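Local coordinates for type III restriction-modification enzyme EcoP15I Mod subunit (Escherichia coli, PDB 4ZCF), which methylates the second adenine of the 5'-CAGCAG-3' recognition site using S-adenosyl-L-methionine, and works with the Res subunit in DNA restriction, at residues A[171-182]-A[203-214]. Residues are numbered along the deposited sequence; the frame is centred on the assembly and turned at random.
With MN (manganese (II) ion), chain G.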
loop_
_atom_site.group_PDB
_atom_site.type_symbol
_atom_site.label_atom_id
_atom_site.label_comp_id
_atom_site.label_asym_id
_atom_site.label_seq_id
_atom_site.Cartn_x
_atom_site.Cartn_y
_atom_site.Cartn_z
ATOM N N HIS A 171 18.376 -13.692 2.093
ATOM C CA HIS A 171 17.142 -12.970 1.802
ATOM C C HIS A 171 16.041 -13.408 2.740
ATOM O O HIS A 171 15.300 -12.565 3.245
ATOM C CB HIS A 171 16.705 -13.206 0.345
ATOM C CG HIS A 171 17.597 -12.590 -0.685
ATOM N ND1 HIS A 171 17.690 -11.222 -0.826
ATOM C CD2 HIS A 171 18.320 -13.179 -1.661
ATOM C CE1 HIS A 171 18.515 -11.021 -1.838
ATOM N NE2 HIS A 171 18.917 -12.173 -2.374
ATOM N N SER A 172 15.935 -14.718 2.994
ATOM C CA SER A 172 14.941 -15.284 3.914
ATOM C C SER A 172 15.158 -14.824 5.357
ATOM O O SER A 172 14.181 -14.490 6.017
ATOM C CB SER A 172 14.871 -16.803 3.802
ATOM O OG SER A 172 16.140 -17.416 3.916
ATOM N N ALA A 173 16.432 -14.758 5.833
ATOM C CA ALA A 173 16.763 -14.263 7.180
ATOM C C ALA A 173 16.358 -12.788 7.276
ATOM O O ALA A 173 15.649 -12.395 8.226
ATOM C CB ALA A 173 18.246 -14.426 7.457
ATOM N N TRP A 174 16.716 -11.997 6.224
ATOM C CA TRP A 174 16.339 -10.579 6.112
ATOM C C TRP A 174 14.820 -10.377 6.106
ATOM O O TRP A 174 14.335 -9.518 6.830
ATOM C CB TRP A 174 17.009 -9.917 4.908
ATOM C CG TRP A 174 16.934 -8.416 4.945
ATOM C CD1 TRP A 174 17.827 -7.565 5.535
ATOM C CD2 TRP A 174 15.904 -7.584 4.365
ATOM N NE1 TRP A 174 17.432 -6.256 5.344
ATOM C CE2 TRP A 174 16.245 -6.238 4.643
ATOM C CE3 TRP A 174 14.733 -7.848 3.626
ATOM C CZ2 TRP A 174 15.456 -5.158 4.207
ATOM C CZ3 TRP A 174 13.939 -6.781 3.211
ATOM C CH2 TRP A 174 14.311 -5.458 3.479
ATOM N N LEU A 175 14.065 -11.201 5.350
ATOM C CA LEU A 175 12.591 -11.130 5.298
ATOM C C LEU A 175 11.935 -11.538 6.622
ATOM O O LEU A 175 10.899 -10.981 6.991
ATOM C CB LEU A 175 12.033 -11.951 4.133
ATOM C CG LEU A 175 12.368 -11.471 2.695
ATOM C CD1 LEU A 175 12.103 -12.573 1.691
ATOM C CD2 LEU A 175 11.554 -10.250 2.287
ATOM N N THR A 176 12.575 -12.466 7.373
ATOM C CA THR A 176 12.108 -12.923 8.688
ATOM C C THR A 176 12.247 -11.749 9.668
ATOM O O THR A 176 11.399 -11.575 10.545
ATOM C CB THR A 176 12.891 -14.191 9.144
ATOM O OG1 THR A 176 12.909 -15.154 8.088
ATOM C CG2 THR A 176 12.309 -14.832 10.413
ATOM N N PHE A 177 13.314 -10.951 9.511
ATOM C CA PHE A 177 13.581 -9.777 10.338
ATOM C C PHE A 177 12.590 -8.623 10.102
ATOM O O PHE A 177 11.992 -8.175 11.083
ATOM C CB PHE A 177 15.056 -9.340 10.236
ATOM C CG PHE A 177 15.380 -7.992 10.857
ATOM C CD1 PHE A 177 15.254 -7.789 12.227
ATOM C CD2 PHE A 177 15.825 -6.935 10.072
ATOM C CE1 PHE A 177 15.534 -6.549 12.793
ATOM C CE2 PHE A 177 16.087 -5.694 10.635
ATOM C CZ PHE A 177 15.943 -5.510 11.992
ATOM N N ILE A 178 12.383 -8.154 8.834
ATOM C CA ILE A 178 11.455 -7.022 8.586
ATOM C C ILE A 178 9.971 -7.301 8.679
ATOM O O ILE A 178 9.252 -6.418 9.137
ATOM C CB ILE A 178 11.785 -6.093 7.373
ATOM C CG1 ILE A 178 12.031 -6.887 6.094
ATOM C CG2 ILE A 178 12.947 -5.121 7.666
ATOM C CD1 ILE A 178 10.810 -7.276 5.322
ATOM N N TYR A 179 9.487 -8.459 8.149
ATOM C CA TYR A 179 8.059 -8.814 8.143
ATOM C C TYR A 179 7.262 -8.402 9.405
ATOM O O TYR A 179 6.265 -7.673 9.244
ATOM C CB TYR A 179 7.813 -10.307 7.792
ATOM C CG TYR A 179 6.337 -10.671 7.708
ATOM C CD1 TYR A 179 5.586 -10.896 8.859
ATOM C CD2 TYR A 179 5.680 -10.732 6.479
ATOM C CE1 TYR A 179 4.216 -11.126 8.798
ATOM C CE2 TYR A 179 4.311 -10.993 6.406
ATOM C CZ TYR A 179 3.584 -11.190 7.571
ATOM O OH TYR A 179 2.229 -11.433 7.544
ATOM N N PRO A 180 7.596 -8.869 10.651
ATOM C CA PRO A 180 6.738 -8.531 11.793
ATOM C C PRO A 180 6.742 -7.048 12.137
ATOM O O PRO A 180 5.750 -6.529 12.661
ATOM C CB PRO A 180 7.290 -9.405 12.904
ATOM C CG PRO A 180 8.722 -9.606 12.553
ATOM C CD PRO A 180 8.704 -9.759 11.077
ATOM N N ARG A 181 7.853 -6.371 11.837
ATOM C CA ARG A 181 8.028 -4.935 12.055
ATOM C C ARG A 181 7.103 -4.098 11.137
ATOM O O ARG A 181 6.321 -3.272 11.633
ATOM C CB ARG A 181 9.508 -4.577 11.925
ATOM C CG ARG A 181 10.305 -5.105 13.123
ATOM C CD ARG A 181 11.751 -5.369 12.823
ATOM N NE ARG A 181 12.484 -5.743 14.035
ATOM C CZ ARG A 181 12.532 -6.972 14.542
ATOM N NH1 ARG A 181 11.907 -7.980 13.929
ATOM N NH2 ARG A 181 13.186 -7.204 15.671
ATOM N N LEU A 182 7.096 -4.426 9.824
ATOM C CA LEU A 182 6.236 -3.816 8.805
ATOM C C LEU A 182 4.787 -4.177 9.049
ATOM O O LEU A 182 3.906 -3.346 8.818
ATOM C CB LEU A 182 6.648 -4.319 7.418
ATOM C CG LEU A 182 8.021 -3.872 6.860
ATOM C CD1 LEU A 182 8.155 -4.320 5.445
ATOM C CD2 LEU A 182 8.217 -2.329 6.937
ATOM N N GLU A 203 18.163 -5.807 -1.471
ATOM C CA GLU A 203 16.825 -6.261 -1.061
ATOM C C GLU A 203 15.647 -5.500 -1.673
ATOM O O GLU A 203 14.511 -5.722 -1.246
ATOM C CB GLU A 203 16.708 -6.261 0.485
ATOM C CG GLU A 203 17.745 -7.110 1.199
ATOM C CD GLU A 203 17.666 -8.601 0.929
ATOM O OE1 GLU A 203 16.558 -9.088 0.611
ATOM O OE2 GLU A 203 18.712 -9.284 1.034
ATOM N N PHE A 204 15.897 -4.624 -2.663
ATOM C CA PHE A 204 14.842 -3.825 -3.305
ATOM C C PHE A 204 13.627 -4.651 -3.753
ATOM O O PHE A 204 12.530 -4.388 -3.273
ATOM C CB PHE A 204 15.402 -2.919 -4.431
ATOM C CG PHE A 204 14.395 -2.145 -5.260
ATOM C CD1 PHE A 204 13.350 -1.451 -4.655
ATOM C CD2 PHE A 204 14.530 -2.054 -6.638
ATOM C CE1 PHE A 204 12.439 -0.713 -5.417
ATOM C CE2 PHE A 204 13.605 -1.321 -7.401
ATOM C CZ PHE A 204 12.569 -0.659 -6.783
ATOM N N SER A 205 13.832 -5.664 -4.622
ATOM C CA SER A 205 12.770 -6.539 -5.157
ATOM C C SER A 205 12.070 -7.350 -4.080
ATOM O O SER A 205 10.838 -7.352 -4.044
ATOM C CB SER A 205 13.322 -7.454 -6.245
ATOM O OG SER A 205 14.347 -6.795 -6.971
ATOM N N GLN A 206 12.846 -7.970 -3.162
ATOM C CA GLN A 206 12.349 -8.772 -2.018
ATOM C C GLN A 206 11.502 -7.976 -1.045
ATOM O O GLN A 206 10.497 -8.498 -0.564
ATOM C CB GLN A 206 13.497 -9.444 -1.269
ATOM C CG GLN A 206 14.126 -10.612 -2.039
ATOM C CD GLN A 206 15.097 -10.231 -3.146
ATOM O OE1 GLN A 206 15.478 -9.059 -3.364
ATOM N NE2 GLN A 206 15.536 -11.244 -3.854
ATOM N N LEU A 207 11.880 -6.712 -0.758
ATOM C CA LEU A 207 11.104 -5.834 0.126
ATOM C C LEU A 207 9.843 -5.381 -0.565
ATOM O O LEU A 207 8.786 -5.349 0.059
ATOM C CB LEU A 207 11.936 -4.611 0.509
ATOM C CG LEU A 207 11.235 -3.444 1.218
ATOM C CD1 LEU A 207 10.743 -3.828 2.665
ATOM C CD2 LEU A 207 12.126 -2.225 1.188
ATOM N N LYS A 208 9.956 -5.001 -1.831
ATOM C CA LYS A 208 8.854 -4.527 -2.649
ATOM C C LYS A 208 7.798 -5.605 -2.746
ATOM O O LYS A 208 6.609 -5.291 -2.625
ATOM C CB LYS A 208 9.346 -4.114 -4.054
ATOM C CG LYS A 208 9.596 -2.624 -4.219
ATOM C CD LYS A 208 8.294 -1.777 -4.251
ATOM C CE LYS A 208 7.595 -1.747 -5.590
ATOM N NZ LYS A 208 6.744 -2.951 -5.798
ATOM N N LEU A 209 8.237 -6.880 -2.905
ATOM C CA LEU A 209 7.335 -8.038 -2.932
ATOM C C LEU A 209 6.682 -8.339 -1.577
ATOM O O LEU A 209 5.484 -8.645 -1.555
ATOM C CB LEU A 209 7.966 -9.286 -3.594
ATOM C CG LEU A 209 8.241 -9.175 -5.132
ATOM C CD1 LEU A 209 8.613 -10.503 -5.709
ATOM C CD2 LEU A 209 7.038 -8.648 -5.894
ATOM N N VAL A 210 7.415 -8.161 -0.446
ATOM C CA VAL A 210 6.835 -8.329 0.907
ATOM C C VAL A 210 5.879 -7.190 1.263
ATOM O O VAL A 210 4.927 -7.408 2.009
ATOM C CB VAL A 210 7.871 -8.658 2.012
ATOM C CG1 VAL A 210 8.525 -7.414 2.572
ATOM C CG2 VAL A 210 7.246 -9.473 3.130
ATOM N N CYS A 211 6.105 -5.983 0.702
ATOM C CA CYS A 211 5.238 -4.820 0.913
ATOM C C CYS A 211 3.945 -4.996 0.180
ATOM O O CYS A 211 2.899 -4.518 0.631
ATOM C CB CYS A 211 5.934 -3.537 0.495
ATOM S SG CYS A 211 7.055 -2.875 1.736
ATOM N N ASP A 212 4.019 -5.679 -0.971
ATOM C CA ASP A 212 2.868 -6.075 -1.769
ATOM C C ASP A 212 2.008 -6.995 -0.915
ATOM O O ASP A 212 0.829 -6.725 -0.758
ATOM C CB ASP A 212 3.310 -6.743 -3.078
ATOM C CG ASP A 212 3.844 -5.789 -4.153
ATOM O OD1 ASP A 212 3.610 -4.567 -4.037
ATOM O OD2 ASP A 212 4.456 -6.280 -5.145
ATOM N N GLU A 213 2.627 -7.968 -0.231
ATOM C CA GLU A 213 1.949 -8.895 0.679
ATOM C C GLU A 213 1.252 -8.185 1.835
ATOM O O GLU A 213 0.032 -8.329 1.979
ATOM C CB GLU A 213 2.967 -9.923 1.234
ATOM C CG GLU A 213 2.663 -11.369 0.892
ATOM C CD GLU A 213 1.593 -11.970 1.771
ATOM O OE1 GLU A 213 1.771 -11.962 3.013
ATOM O OE2 GLU A 213 0.561 -12.419 1.220
ATOM N N ILE A 214 2.028 -7.417 2.657
ATOM C CA ILE A 214 1.559 -6.688 3.844
ATOM C C ILE A 214 0.602 -5.527 3.516
ATOM O O ILE A 214 -0.360 -5.326 4.259
ATOM C CB ILE A 214 2.781 -6.278 4.785
ATOM C CG1 ILE A 214 3.521 -7.508 5.333
ATOM C CG2 ILE A 214 2.434 -5.292 5.933
ATOM C CD1 ILE A 214 5.002 -7.358 5.331
HETATM MN MN MN G . -0.752 -14.353 0.880
#
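The bent chain of Glu-203 lies over one face of the Trp-174 indole, with CB 3.8 Å from the centroid of its six-membered ring, a CH-pi contact. Ile-178 CG1 rests on the opposite face, near the rim, and Leu-207 CB meets the edge at CH2. Trp-174 CG is anti to the backbone N (chi1 -166°), which lays the indole between Glu-203 and Ile-178; NE1 hydrogen-bonds Pro-125 O. Replacing the indole by an alanine side chain is likely to open a gap between Glu-203 and Ile-178 and leave Pro-125 O without this donor. The His-171 ring carries the Gln-206 amide on one face, stacked almost parallel. At its edge, ND1 donates to Glu-203 OE1 at 2.8 Å, nearly straight and in the ring plane. His-171 NE2 hydrogen-bonds Glu-217 of the second subunit, and Glu-203 OE2 hydrogen-bonds Asn-127, so each has a second polar partner. Further along, Val-210 is a knob among Leu-175, Ile-178, Tyr-179 and Leu-182. Leu-182 fits in return among Leu-207, Val-210, Cys-211 and Ile-214. At the far end Glu-213 OE2 binds a manganese ion at 2.4 Å. This is knobs-into-holes packing of two helices crossing at -34°, joined through strand 193-199 in the Rossmann-like methyltransferase fold, at the Mod dimer interface.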